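Local coordinates for GGDEF and EAL domain-containing protein (Vibrio cholerae O1 str. 2010EL-1786, PDB 6PWK) that binds cyclic di-GMP at both its GGDEF and EAL domains and probably acts as a receptor in a circuit controlling large adhesins and biofilm formation, at residues 49-54 and 94-99; 202-207 and 217-222. All blocks are in the same frame, centred on the assembly; numbering follows the deposited sequence.

Overall arrangement
Following the chain from its N terminus, interaction 1 comes first: strand 45-51 leads into helix 53-80, and the chain returns through strand 88-90 to set 94-99 against 49-54. The 39 intervening residues are mostly helical. This contact joins two adjacent strands of the GGDEF sheet. It has closed before interaction 2 opens, so the two are in series and neither nests in nor crosses the other. Interaction 2 closes a loop of nine residues and pairs the strands of a hairpin, 200-209 and 214-225, in the EAL domain. The centres of the two contacts are about 33 Å apart, on opposite sides of the chain's centre, and each contact meets its own molecule of cyclic di-GMP.

Interaction 1: residues 49-54 and 94-99; sequences ILQAEF and TYEFGI. With C2E (9,9'-[(2R,3R,3aS,5S,7aR,9R,10R,10aS,12S,14aR)-3,5,10,12-tetrahydroxy-5,12-dioxidooctahydro-2H,7H-difuro[3,2-d:3',2'-j][1,3,7,9,2,8]tetraoxadiphosphacyclododecine-2,9-diyl]bis(2-amino-1,9-dihydro-6H-purin-6-one)), chain D.
The carbonyl oxygen Leu50 O is approached by two groups of the facing strand: Phe97 N donates a hydrogen bond to it (2.6 Å, N-H...O 165°), and Glu96 CA makes a CA-H...O contact at 3.1 Å. Leu50 N returns a bond to Phe97 O at 2.8 Å, which identifies Leu50 and Phe97 as an antiparallel hydrogen-bonded pair. Ala52 N, at the N-cap position of helix 53-80, extends the ladder with a bond to Tyr95 O at 2.7 Å. Residues 93-97, of which Glu96 and Phe97 are the last two, probably stand in the place of the GGDEF signature in degenerate form.

Ile49, Gln51 and Glu96 share one face of the sheet. Glu96 CG sits between the backbone N and the carbonyl carbon (chi1 38°), and the extended chain beyond it presents a carboxylate to one guanine of cyclic di-GMP. Its OE1 accepts from N11 at 2.6 Å while OE2 accepts from N21 at 3.2 Å, so both oxygens read the guanine edge. The Ile49 side chain crosses that of Glu96 obliquely, its CD1 3.5 Å from Glu96 OE2. Gln51 OE1 bonds instead to Lys163.

Helix 148-164 packs on this face, Leu159 touching all three side chains. On the other face Phe97 meets helix 53-80 and Leu50 meets helix 106-118, while strands 136-142 and 88-90 continue the sheet beyond the two segments.

Interaction 2: residues 202-207 and 217-222; sequences FRYQAA and REVFSA. With MG (magnesium ion), chain E; C2E (9,9'-[(2R,3R,3aS,5S,7aR,9R,10R,10aS,12S,14aR)-3,5,10,12-tetrahydroxy-5,12-dioxidooctahydro-2H,7H-difuro[3,2-d:3',2'-j][1,3,7,9,2,8]tetraoxadiphosphacyclododecine-2,9-diyl]bis(2-amino-1,9-dihydro-6H-purin-6-one)), chain C.
Strands 202-207 and 217-222 run antiparallel, at 153° between their directions, their axes 4.3 Å apart at closest approach, with reciprocal N-H...O bonds at Arg203-Phe220 and Gln205-Glu218. They form the hairpin of the EAL domain's barrel, a variant of the TIM barrel in which strand 200-209 runs against both its neighbours. Glu218, Val219 and Phe220 stand where the family signature is expected.

Arg203, Gln205, Glu218 and Phe220 lie on the ligand face. Arg203 bends at chi3, and its guanidinium lies with one face over Phe220 CD2, the two planes 29° apart. The ribose hydroxyl O2' meets the guanidinium edge in plane, accepting from NH2 at 2.7 Å, while NH1 donates to the phosphate oxygen O21 at 3.0 Å. One charged group therefore reads both sugar and phosphate. The ring of Phe220 carries C3' of that ribose over its centre, 3.7 Å above the plane, and takes Gln205 OE1 at its edge. OE1 is bonded to Gln410, leaving the amide NE2 of Gln205 to donate to N7 of one guanine at 3.2 Å.

Across the sheet, Val219 is touched by two aromatic side chains, Phe202 through CG1 and Tyr204 through CG2, and helix 245-261 packs on that side. Further along, Arg217 passes Ala206 and forms a salt bridge with Asp267.

The second guanine is recognised from Ser221, whose N donates to N71 in a nearly straight bond and whose OG donates to O61 at 2.6 Å. Glu218 CG is anti to the backbone N (chi1 -178°) and the chain runs on extended to the magnesium ion, which Asn272, Glu304 and Asp334 also bind; its OE1 is hydrogen-bonded to Gln410 and salt-bridged to Lys355, while OE2 lies 2.3 Å from the metal and the ligand's phosphate oxygen O2P 2.1 Å.

Interaction 1: residues 49-54 and 94-99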
ATOM      1  N   ILE A  49     -24.699   1.036   5.900  1.00 64.43           N
ATOM      2  CA  ILE A  49     -23.420   1.364   5.284  1.00 66.43           C
ATOM      3  C   ILE A  49     -23.326   0.629   3.950  1.00 68.38           C
ATOM      4  O   ILE A  49     -23.660  -0.558   3.862  1.00 75.36           O
ATOM      5  CB  ILE A  49     -22.226   1.010   6.195  1.00 67.03           C
ATOM      6  CG1 ILE A  49     -20.911   1.465   5.560  1.00 56.92           C
ATOM      7  CG2 ILE A  49     -22.188  -0.483   6.507  1.00 75.75           C
ATOM      8  CD1 ILE A  49     -19.703   1.235   6.438  1.00 54.18           C
ATOM      9  N   LEU A  50     -22.891   1.342   2.916  1.00 59.85           N
ATOM     10  CA  LEU A  50     -22.743   0.792   1.577  1.00 60.15           C
ATOM     11  C   LEU A  50     -21.302   0.986   1.134  1.00 68.62           C
ATOM     12  O   LEU A  50     -20.806   2.117   1.115  1.00 74.55           O
ATOM     13  CB  LEU A  50     -23.700   1.476   0.595  1.00 60.69           C
ATOM     14  CG  LEU A  50     -23.493   1.139  -0.882  1.00 63.53           C
ATOM     15  CD1 LEU A  50     -23.896  -0.297  -1.162  1.00 64.29           C
ATOM     16  CD2 LEU A  50     -24.260   2.104  -1.776  1.00 66.28           C
ATOM     17  N   GLN A  51     -20.634  -0.106   0.774  1.00 68.49           N
ATOM     18  CA  GLN A  51     -19.253  -0.058   0.315  1.00 65.00           C
ATOM     19  C   GLN A  51     -19.194  -0.345  -1.179  1.00 65.91           C
ATOM     20  O   GLN A  51     -19.715  -1.365  -1.642  1.00 66.97           O
ATOM     21  CB  GLN A  51     -18.375  -1.055   1.068  1.00 67.81           C
ATOM     22  CG  GLN A  51     -16.966  -1.132   0.504  1.00 82.64           C
ATOM     23  CD  GLN A  51     -16.050  -2.007   1.324  1.00 95.44           C
ATOM     24  OE1 GLN A  51     -16.431  -2.505   2.383  1.00 96.68           O
ATOM     25  NE2 GLN A  51     -14.830  -2.202   0.839  1.00104.57           N
ATOM     26  N   ALA A  52     -18.549   0.553  -1.922  1.00 68.72           N
ATOM     27  CA  ALA A  52     -18.404   0.417  -3.370  1.00 73.21           C
ATOM     28  C   ALA A  52     -16.974  -0.019  -3.672  1.00 81.87           C
ATOM     29  O   ALA A  52     -16.089   0.790  -3.955  1.00 83.12           O
ATOM     30  CB  ALA A  52     -18.762   1.725  -4.069  1.00 69.12           C
ATOM     31  N   GLU A  53     -16.751  -1.334  -3.604  1.00 95.65           N
ATOM     32  CA  GLU A  53     -15.435  -1.874  -3.923  1.00 97.78           C
ATOM     33  C   GLU A  53     -15.109  -1.711  -5.402  1.00 94.07           C
ATOM     34  O   GLU A  53     -13.933  -1.594  -5.767  1.00 89.96           O
ATOM     35  CB  GLU A  53     -15.362  -3.348  -3.512  1.00102.65           C
ATOM     36  CG  GLU A  53     -14.032  -4.038  -3.801  1.00107.31           C
ATOM     37  CD  GLU A  53     -12.933  -3.669  -2.816  1.00109.60           C
ATOM     38  OE1 GLU A  53     -13.142  -2.757  -1.987  1.00112.17           O
ATOM     39  OE2 GLU A  53     -11.856  -4.300  -2.868  1.00110.10           O
ATOM     40  N   PHE A  54     -16.129  -1.683  -6.264  1.00 90.86           N
ATOM     41  CA  PHE A  54     -15.878  -1.511  -7.691  1.00 95.22           C
ATOM     42  C   PHE A  54     -15.319  -0.128  -8.001  1.00100.20           C
ATOM     43  O   PHE A  54     -14.609   0.042  -8.998  1.00104.64           O
ATOM     44  CB  PHE A  54     -17.160  -1.771  -8.487  1.00 93.15           C
ATOM     45  CG  PHE A  54     -18.224  -0.725  -8.299  1.00 87.07           C
ATOM     46  CD1 PHE A  54     -19.037  -0.736  -7.176  1.00 84.36           C
ATOM     47  CD2 PHE A  54     -18.429   0.254  -9.257  1.00 86.93           C
ATOM     48  CE1 PHE A  54     -20.022   0.218  -7.006  1.00 82.65           C
ATOM     49  CE2 PHE A  54     -19.413   1.211  -9.093  1.00 86.16           C
ATOM     50  CZ  PHE A  54     -20.211   1.192  -7.965  1.00 83.03           C
ATOM     51  N   THR A  94     -13.404   6.425   2.266  1.00 52.31           N
ATOM     52  CA  THR A  94     -13.044   6.538   0.857  1.00 57.61           C
ATOM     53  C   THR A  94     -14.019   5.771  -0.031  1.00 58.88           C
ATOM     54  O   THR A  94     -14.462   6.280  -1.066  1.00 64.06           O
ATOM     55  CB  THR A  94     -11.615   6.039   0.642  1.00 66.05           C
ATOM     56  OG1 THR A  94     -10.728   6.732   1.529  1.00 71.98           O
ATOM     57  CG2 THR A  94     -11.175   6.287  -0.795  1.00 57.23           C
ATOM     58  N   TYR A  95     -14.373   4.547   0.361  1.00 52.77           N
ATOM     59  CA  TYR A  95     -15.158   3.670  -0.498  1.00 53.81           C
ATOM     60  C   TYR A  95     -16.470   3.213   0.128  1.00 53.33           C
ATOM     61  O   TYR A  95     -17.127   2.327  -0.431  1.00 60.29           O
ATOM     62  CB  TYR A  95     -14.328   2.447  -0.903  1.00 57.35           C
ATOM     63  CG  TYR A  95     -13.006   2.796  -1.543  1.00 72.54           C
ATOM     64  CD1 TYR A  95     -12.957   3.484  -2.749  1.00 79.72           C
ATOM     65  CD2 TYR A  95     -11.806   2.433  -0.947  1.00 82.36           C
ATOM     66  CE1 TYR A  95     -11.751   3.806  -3.338  1.00 85.93           C
ATOM     67  CE2 TYR A  95     -10.595   2.748  -1.532  1.00 93.03           C
ATOM     68  CZ  TYR A  95     -10.573   3.433  -2.728  1.00 91.39           C
ATOM     69  OH  TYR A  95      -9.367   3.749  -3.311  1.00 89.95           O
ATOM     70  N   GLU A  96     -16.875   3.783   1.259  1.00 52.53           N
ATOM     71  CA  GLU A  96     -18.126   3.392   1.889  1.00 63.57           C
ATOM     72  C   GLU A  96     -18.948   4.620   2.254  1.00 72.39           C
ATOM     73  O   GLU A  96     -18.411   5.664   2.631  1.00 78.47           O
ATOM     74  CB  GLU A  96     -17.891   2.517   3.132  1.00 60.15           C
ATOM     75  CG  GLU A  96     -16.706   2.922   3.975  1.00 62.98           C
ATOM     76  CD  GLU A  96     -16.195   1.787   4.840  1.00 66.65           C
ATOM     77  OE1 GLU A  96     -15.271   2.022   5.645  1.00 67.90           O
ATOM     78  OE2 GLU A  96     -16.713   0.658   4.711  1.00 65.72           O
ATOM     79  N   PHE A  97     -20.265   4.476   2.126  1.00 76.58           N
ATOM     80  CA  PHE A  97     -21.221   5.532   2.417  1.00 76.87           C
ATOM     81  C   PHE A  97     -22.050   5.166   3.636  1.00 75.99           C
ATOM     82  O   PHE A  97     -22.422   4.002   3.817  1.00 78.89           O
ATOM     83  CB  PHE A  97     -22.150   5.773   1.220  1.00 75.55           C
ATOM     84  CG  PHE A  97     -21.454   6.319   0.010  1.00 80.51           C
ATOM     85  CD1 PHE A  97     -21.308   7.685  -0.162  1.00 84.60           C
ATOM     86  CD2 PHE A  97     -20.949   5.468  -0.958  1.00 81.29           C
ATOM     87  CE1 PHE A  97     -20.669   8.193  -1.277  1.00 89.15           C
ATOM     88  CE2 PHE A  97     -20.307   5.970  -2.075  1.00 82.30           C
ATOM     89  CZ  PHE A  97     -20.168   7.334  -2.235  1.00 86.40           C
ATOM     90  N   GLY A  98     -22.341   6.162   4.465  1.00 77.69           N
ATOM     91  CA  GLY A  98     -23.182   5.983   5.638  1.00 66.38           C
ATOM     92  C   GLY A  98     -24.576   6.540   5.409  1.00 67.81           C
ATOM     93  O   GLY A  98     -24.752   7.543   4.717  1.00 71.33           O
ATOM     94  N   ILE A  99     -25.569   5.877   6.000  1.00 66.53           N
ATOM     95  CA  ILE A  99     -26.971   6.237   5.824  1.00 66.66           C
ATOM     96  C   ILE A  99     -27.682   6.123   7.164  1.00 71.67           C
ATOM     97  O   ILE A  99     -27.538   5.114   7.863  1.00 74.53           O
ATOM     98  CB  ILE A  99     -27.655   5.342   4.768  1.00 66.18           C
ATOM     99  CG1 ILE A  99     -27.014   5.557   3.396  1.00 71.99           C
ATOM    100  CG2 ILE A  99     -29.141   5.631   4.708  1.00 68.99           C
ATOM    101  CD1 ILE A  99     -27.304   4.459   2.410  1.00 71.52           C
TER
HETATM  102  P1  C2E D 702     -11.865  -0.242  15.237  1.00 60.51           P
HETATM  103  O2P C2E D 702     -11.133  -0.184  13.919  1.00 62.34           O
HETATM  104  O1P C2E D 702     -11.091  -1.245  16.036  1.00 56.05           O
HETATM  105  O5' C2E D 702     -11.726   1.110  16.140  1.00 61.63           O
HETATM  106  C5' C2E D 702     -11.884   1.030  17.521  1.00 68.28           C
HETATM  107  C4' C2E D 702     -11.692   2.500  17.961  1.00 75.40           C
HETATM  108  O4' C2E D 702     -10.499   2.894  17.614  1.00 78.54           O
HETATM  109  C3' C2E D 702     -12.578   3.330  17.010  1.00 73.17           C
HETATM  110  O3' C2E D 702     -13.834   3.478  17.478  1.00 69.12           O
HETATM  111  C2' C2E D 702     -11.853   4.687  16.907  1.00 70.42           C
HETATM  112  O2' C2E D 702     -12.431   5.659  17.878  1.00 79.69           O
HETATM  113  C1' C2E D 702     -10.623   4.470  17.298  1.00 73.14           C
HETATM  114  N9  C2E D 702      -9.642   4.927  16.345  1.00 73.69           N
HETATM  115  C8  C2E D 702      -9.815   3.874  15.508  1.00 72.85           C
HETATM  116  N7  C2E D 702      -8.970   4.073  14.466  1.00 65.52           N
HETATM  117  C5  C2E D 702      -8.293   5.208  14.662  1.00 70.61           C
HETATM  118  C6  C2E D 702      -7.209   5.974  13.864  1.00 80.94           C
HETATM  119  O6  C2E D 702      -6.794   5.571  12.829  1.00 85.05           O
HETATM  120  N1  C2E D 702      -6.661   7.210  14.358  1.00 86.93           N
HETATM  121  C2  C2E D 702      -7.123   7.756  15.615  1.00 86.03           C
HETATM  122  N2  C2E D 702      -6.641   8.999  16.211  1.00 95.45           N
HETATM  123  N3  C2E D 702      -8.142   7.016  16.343  1.00 79.51           N
HETATM  124  C4  C2E D 702      -8.714   5.732  15.839  1.00 72.80           C
HETATM  125  P11 C2E D 702     -14.862   4.109  16.328  1.00 76.38           P
HETATM  126  O21 C2E D 702     -14.385   5.264  15.476  1.00 83.57           O
HETATM  127  O11 C2E D 702     -16.017   4.690  17.096  1.00 67.25           O
HETATM  128  O5A C2E D 702     -15.481   2.776  15.565  1.00 77.94           O
HETATM  129  C5A C2E D 702     -15.419   1.568  16.274  1.00 66.63           C
HETATM  130  C4A C2E D 702     -15.674   0.464  15.330  1.00 64.72           C
HETATM  131  O4A C2E D 702     -16.590   0.803  14.455  1.00 68.71           O
HETATM  132  C3A C2E D 702     -14.264   0.171  14.465  1.00 68.50           C
HETATM  133  O3A C2E D 702     -13.404  -0.846  15.157  1.00 76.25           O
HETATM  134  C2A C2E D 702     -14.621  -0.274  13.389  1.00 69.79           C
HETATM  135  O2A C2E D 702     -14.793  -1.765  13.511  1.00 66.83           O
HETATM  136  C1A C2E D 702     -16.034   0.465  13.088  1.00 65.00           C
HETATM  137  N91 C2E D 702     -15.884   1.544  12.347  1.00 67.19           N
HETATM  138  C81 C2E D 702     -15.660   2.812  12.731  1.00 67.80           C
HETATM  139  N71 C2E D 702     -15.602   3.548  11.608  1.00 64.20           N
HETATM  140  C51 C2E D 702     -15.792   2.741  10.566  1.00 65.49           C
HETATM  141  C61 C2E D 702     -15.834   3.001   9.063  1.00 62.06           C
HETATM  142  O61 C2E D 702     -15.675   4.104   8.682  1.00 61.53           O
HETATM  143  N11 C2E D 702     -16.058   1.946   8.120  1.00 63.63           N
HETATM  144  C21 C2E D 702     -16.250   0.601   8.593  1.00 55.04           C
HETATM  145  N21 C2E D 702     -16.478  -0.486   7.649  1.00 53.82           N
HETATM  146  N31 C2E D 702     -16.210   0.363  10.039  1.00 54.66           N
HETATM  147  C41 C2E D 702     -15.974   1.475  11.017  1.00 63.86           C

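Interaction 2: residues 202-207 and 217-222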
ATOM      1  N   PHE A 202     -10.495 -27.565  14.654  1.00 61.85           N
ATOM      2  CA  PHE A 202     -10.341 -27.755  13.219  1.00 63.60           C
ATOM      3  C   PHE A 202     -11.288 -28.834  12.718  1.00 57.49           C
ATOM      4  O   PHE A 202     -11.507 -29.847  13.388  1.00 65.86           O
ATOM      5  CB  PHE A 202      -8.898 -28.122  12.860  1.00 64.32           C
ATOM      6  CG  PHE A 202      -7.900 -27.067  13.233  1.00 61.15           C
ATOM      7  CD1 PHE A 202      -7.639 -26.012  12.375  1.00 55.46           C
ATOM      8  CD2 PHE A 202      -7.229 -27.125  14.442  1.00 57.05           C
ATOM      9  CE1 PHE A 202      -6.725 -25.038  12.715  1.00 53.42           C
ATOM     10  CE2 PHE A 202      -6.313 -26.152  14.788  1.00 57.41           C
ATOM     11  CZ  PHE A 202      -6.061 -25.107  13.922  1.00 56.52           C
ATOM     12  N   ARG A 203     -11.845 -28.602  11.532  1.00 60.69           N
ATOM     13  CA  ARG A 203     -12.725 -29.540  10.855  1.00 60.59           C
ATOM     14  C   ARG A 203     -12.127 -29.901   9.503  1.00 66.39           C
ATOM     15  O   ARG A 203     -11.503 -29.064   8.845  1.00 71.46           O
ATOM     16  CB  ARG A 203     -14.129 -28.948  10.673  1.00 44.47           C
ATOM     17  CG  ARG A 203     -14.880 -28.728  11.977  1.00 53.53           C
ATOM     18  CD  ARG A 203     -16.068 -27.791  11.802  1.00 58.28           C
ATOM     19  NE  ARG A 203     -16.780 -28.011  10.546  1.00 58.80           N
ATOM     20  CZ  ARG A 203     -16.983 -27.069   9.630  1.00 62.17           C
ATOM     21  NH1 ARG A 203     -16.537 -25.834   9.833  1.00 46.90           N
ATOM     22  NH2 ARG A 203     -17.643 -27.356   8.517  1.00 62.16           N
ATOM     23  N   TYR A 204     -12.312 -31.154   9.094  1.00 67.31           N
ATOM     24  CA  TYR A 204     -11.761 -31.665   7.841  1.00 70.59           C
ATOM     25  C   TYR A 204     -12.910 -32.185   6.986  1.00 75.21           C
ATOM     26  O   TYR A 204     -13.533 -33.197   7.326  1.00 84.28           O
ATOM     27  CB  TYR A 204     -10.732 -32.767   8.099  1.00 65.09           C
ATOM     28  CG  TYR A 204      -9.592 -32.365   9.013  1.00 73.22           C
ATOM     29  CD1 TYR A 204      -9.722 -32.441  10.395  1.00 75.47           C
ATOM     30  CD2 TYR A 204      -8.381 -31.923   8.496  1.00 82.00           C
ATOM     31  CE1 TYR A 204      -8.684 -32.080  11.234  1.00 82.93           C
ATOM     32  CE2 TYR A 204      -7.336 -31.560   9.328  1.00 85.09           C
ATOM     33  CZ  TYR A 204      -7.493 -31.641  10.695  1.00 85.14           C
ATOM     34  OH  TYR A 204      -6.457 -31.281  11.525  1.00 87.56           O
ATOM     35  N   GLN A 205     -13.185 -31.503   5.877  1.00 68.68           N
ATOM     36  CA  GLN A 205     -14.240 -31.896   4.949  1.00 63.65           C
ATOM     37  C   GLN A 205     -13.599 -32.477   3.696  1.00 66.81           C
ATOM     38  O   GLN A 205     -12.803 -31.804   3.032  1.00 68.92           O
ATOM     39  CB  GLN A 205     -15.137 -30.710   4.595  1.00 54.42           C
ATOM     40  CG  GLN A 205     -16.410 -31.108   3.865  1.00 51.36           C
ATOM     41  CD  GLN A 205     -17.276 -29.920   3.504  1.00 52.57           C
ATOM     42  OE1 GLN A 205     -16.788 -28.915   2.986  1.00 61.67           O
ATOM     43  NE2 GLN A 205     -18.570 -30.026   3.779  1.00 52.43           N
ATOM     44  N   ALA A 206     -13.954 -33.716   3.372  1.00 71.47           N
ATOM     45  CA  ALA A 206     -13.326 -34.418   2.264  1.00 65.87           C
ATOM     46  C   ALA A 206     -13.978 -34.052   0.937  1.00 65.83           C
ATOM     47  O   ALA A 206     -15.206 -33.984   0.825  1.00 64.24           O
ATOM     48  CB  ALA A 206     -13.402 -35.929   2.482  1.00 63.72           C
ATOM     49  N   ALA A 207     -13.141 -33.811  -0.070  1.00 65.67           N
ATOM     50  CA  ALA A 207     -13.586 -33.615  -1.445  1.00 62.37           C
ATOM     51  C   ALA A 207     -13.399 -34.936  -2.180  1.00 67.70           C
ATOM     52  O   ALA A 207     -12.266 -35.344  -2.456  1.00 66.38           O
ATOM     53  CB  ALA A 207     -12.805 -32.487  -2.116  1.00 60.22           C
ATOM     54  N   ARG A 217      -8.763 -33.088   1.867  1.00 56.93           N
ATOM     55  CA  ARG A 217      -9.636 -32.649   2.949  1.00 51.50           C
ATOM     56  C   ARG A 217      -9.359 -31.180   3.227  1.00 57.15           C
ATOM     57  O   ARG A 217      -8.242 -30.822   3.617  1.00 56.84           O
ATOM     58  CB  ARG A 217      -9.423 -33.486   4.211  1.00 57.67           C
ATOM     59  CG  ARG A 217     -10.222 -34.775   4.249  1.00 68.28           C
ATOM     60  CD  ARG A 217      -9.925 -35.565   5.510  1.00 72.21           C
ATOM     61  NE  ARG A 217      -9.267 -36.829   5.200  1.00 89.69           N
ATOM     62  CZ  ARG A 217      -9.914 -37.953   4.910  1.00100.96           C
ATOM     63  NH1 ARG A 217     -11.241 -37.971   4.894  1.00109.41           N
ATOM     64  NH2 ARG A 217      -9.236 -39.059   4.636  1.00 94.51           N
ATOM     65  N   GLU A 218     -10.366 -30.336   3.024  1.00 53.97           N
ATOM     66  CA  GLU A 218     -10.226 -28.916   3.306  1.00 49.83           C
ATOM     67  C   GLU A 218     -10.312 -28.665   4.806  1.00 56.33           C
ATOM     68  O   GLU A 218     -11.147 -29.249   5.502  1.00 62.95           O
ATOM     69  CB  GLU A 218     -11.300 -28.108   2.578  1.00 42.84           C
ATOM     70  CG  GLU A 218     -11.186 -26.608   2.793  1.00 44.73           C
ATOM     71  CD  GLU A 218     -12.143 -25.816   1.925  1.00 60.46           C
ATOM     72  OE1 GLU A 218     -12.980 -26.438   1.238  1.00 63.26           O
ATOM     73  OE2 GLU A 218     -12.056 -24.569   1.929  1.00 59.81           O
ATOM     74  N   VAL A 219      -9.441 -27.791   5.301  1.00 64.51           N
ATOM     75  CA  VAL A 219      -9.344 -27.487   6.723  1.00 61.81           C
ATOM     76  C   VAL A 219     -10.133 -26.218   7.011  1.00 58.26           C
ATOM     77  O   VAL A 219      -9.935 -25.189   6.352  1.00 50.68           O
ATOM     78  CB  VAL A 219      -7.877 -27.334   7.157  1.00 54.89           C
ATOM     79  CG1 VAL A 219      -7.794 -26.912   8.614  1.00 50.65           C
ATOM     80  CG2 VAL A 219      -7.119 -28.634   6.928  1.00 46.94           C
ATOM     81  N   PHE A 220     -11.027 -26.289   7.993  1.00 58.47           N
ATOM     82  CA  PHE A 220     -11.793 -25.139   8.458  1.00 51.05           C
ATOM     83  C   PHE A 220     -11.391 -24.826   9.890  1.00 53.67           C
ATOM     84  O   PHE A 220     -11.365 -25.721  10.741  1.00 55.29           O
ATOM     85  CB  PHE A 220     -13.297 -25.406   8.373  1.00 50.75           C
ATOM     86  CG  PHE A 220     -13.792 -25.602   6.973  1.00 53.89           C
ATOM     87  CD1 PHE A 220     -13.336 -24.794   5.947  1.00 51.37           C
ATOM     88  CD2 PHE A 220     -14.703 -26.603   6.681  1.00 48.91           C
ATOM     89  CE1 PHE A 220     -13.783 -24.973   4.657  1.00 56.72           C
ATOM     90  CE2 PHE A 220     -15.154 -26.789   5.389  1.00 61.38           C
ATOM     91  CZ  PHE A 220     -14.693 -25.971   4.375  1.00 66.06           C
ATOM     92  N   SER A 221     -11.080 -23.561  10.152  1.00 54.77           N
ATOM     93  CA  SER A 221     -10.591 -23.136  11.454  1.00 53.85           C
ATOM     94  C   SER A 221     -11.687 -22.423  12.233  1.00 47.84           C
ATOM     95  O   SER A 221     -12.453 -21.632  11.675  1.00 43.14           O
ATOM     96  CB  SER A 221      -9.374 -22.219  11.307  1.00 55.80           C
ATOM     97  OG  SER A 221      -8.307 -22.888  10.654  1.00 66.14           O
ATOM     98  N   ALA A 222     -11.753 -22.717  13.529  1.00 51.18           N
ATOM     99  CA  ALA A 222     -12.636 -22.028  14.456  1.00 46.35           C
ATOM    100  C   ALA A 222     -11.981 -22.043  15.828  1.00 54.64           C
ATOM    101  O   ALA A 222     -11.034 -22.793  16.074  1.00 64.67           O
ATOM    102  CB  ALA A 222     -14.024 -22.679  14.508  1.00 39.26           C
TER
HETATM  103 MG    MG E 703     -12.079 -22.766   0.504  1.00 45.01          MG
HETATM  104  P1  C2E C 701     -14.933 -21.516   2.282  1.00 81.95           P
HETATM  105  O2P C2E C 701     -13.644 -21.718   1.532  1.00 58.71           O
HETATM  106  O1P C2E C 701     -15.990 -21.423   1.218  1.00 47.07           O
HETATM  107  O5' C2E C 701     -15.340 -22.837   3.158  1.00 75.93           O
HETATM  108  C5' C2E C 701     -16.606 -23.379   2.976  1.00 56.10           C
HETATM  109  C4' C2E C 701     -17.505 -22.800   4.103  1.00 61.16           C
HETATM  110  O4' C2E C 701     -18.738 -23.177   3.940  1.00 62.54           O
HETATM  111  C3' C2E C 701     -17.121 -23.392   5.472  1.00 57.48           C
HETATM  112  O3' C2E C 701     -17.714 -22.626   6.405  1.00 55.52           O
HETATM  113  C2' C2E C 701     -17.861 -24.737   5.415  1.00 54.65           C
HETATM  114  O2' C2E C 701     -17.988 -25.311   6.785  1.00 46.82           O
HETATM  115  C1' C2E C 701     -19.036 -24.313   5.045  1.00 59.59           C
HETATM  116  N9  C2E C 701     -19.977 -25.194   4.401  1.00 66.00           N
HETATM  117  C8  C2E C 701     -19.140 -26.212   4.081  1.00 64.72           C
HETATM  118  N7  C2E C 701     -19.890 -27.145   3.440  1.00 60.04           N
HETATM  119  C5  C2E C 701     -21.142 -26.708   3.361  1.00 61.91           C
HETATM  120  C6  C2E C 701     -22.441 -27.276   2.763  1.00 68.29           C
HETATM  121  O6  C2E C 701     -22.473 -28.334   2.232  1.00 76.06           O
HETATM  122  N1  C2E C 701     -23.653 -26.519   2.850  1.00 64.73           N
HETATM  123  C2  C2E C 701     -23.688 -25.226   3.483  1.00 68.89           C
HETATM  124  N2  C2E C 701     -24.894 -24.411   3.598  1.00 69.33           N
HETATM  125  N3  C2E C 701     -22.442 -24.718   4.033  1.00 70.28           N
HETATM  126  C4  C2E C 701     -21.180 -25.496   3.952  1.00 64.85           C
HETATM  127  P11 C2E C 701     -16.660 -22.110   7.577  1.00 64.06           P
HETATM  128  O21 C2E C 701     -16.081 -23.141   8.510  1.00 63.23           O
HETATM  129  O11 C2E C 701     -17.442 -21.171   8.460  1.00 49.51           O
HETATM  130  O5A C2E C 701     -15.582 -21.233   6.686  1.00 66.63           O
HETATM  131  C5A C2E C 701     -16.115 -20.010   6.257  1.00 54.78           C
HETATM  132  C4A C2E C 701     -15.076 -19.225   5.563  1.00 57.33           C
HETATM  133  O4A C2E C 701     -14.165 -18.852   6.421  1.00 61.56           O
HETATM  134  C3A C2E C 701     -14.303 -20.167   4.400  1.00 65.50           C
HETATM  135  O3A C2E C 701     -15.030 -20.071   3.087  1.00 73.53           O
HETATM  136  C2A C2E C 701     -13.174 -19.705   4.295  1.00 59.71           C
HETATM  137  O2A C2E C 701     -13.152 -18.617   3.254  1.00 56.78           O
HETATM  138  C1A C2E C 701     -12.826 -19.110   5.767  1.00 54.76           C
HETATM  139  N91 C2E C 701     -12.111 -19.970   6.454  1.00 48.05           N
HETATM  140  C81 C2E C 701     -12.502 -21.054   7.141  1.00 47.10           C
HETATM  141  N71 C2E C 701     -11.384 -21.592   7.665  1.00 39.76           N
HETATM  142  C51 C2E C 701     -10.343 -20.849   7.300  1.00 43.49           C
HETATM  143  C61 C2E C 701      -8.850 -20.966   7.586  1.00 45.00           C
HETATM  144  O61 C2E C 701      -8.473 -21.863   8.252  1.00 38.48           O
HETATM  145  N11 C2E C 701      -7.924 -20.011   7.060  1.00 53.92           N
HETATM  146  C21 C2E C 701      -8.397 -18.923   6.251  1.00 45.00           C
HETATM  147  N21 C2E C 701      -7.452 -17.953   5.718  1.00 58.25           N
HETATM  148  N31 C2E C 701      -9.832 -18.822   5.981  1.00 52.53           N
HETATM  149  C41 C2E C 701     -10.792 -19.823   6.535  1.00 44.20           C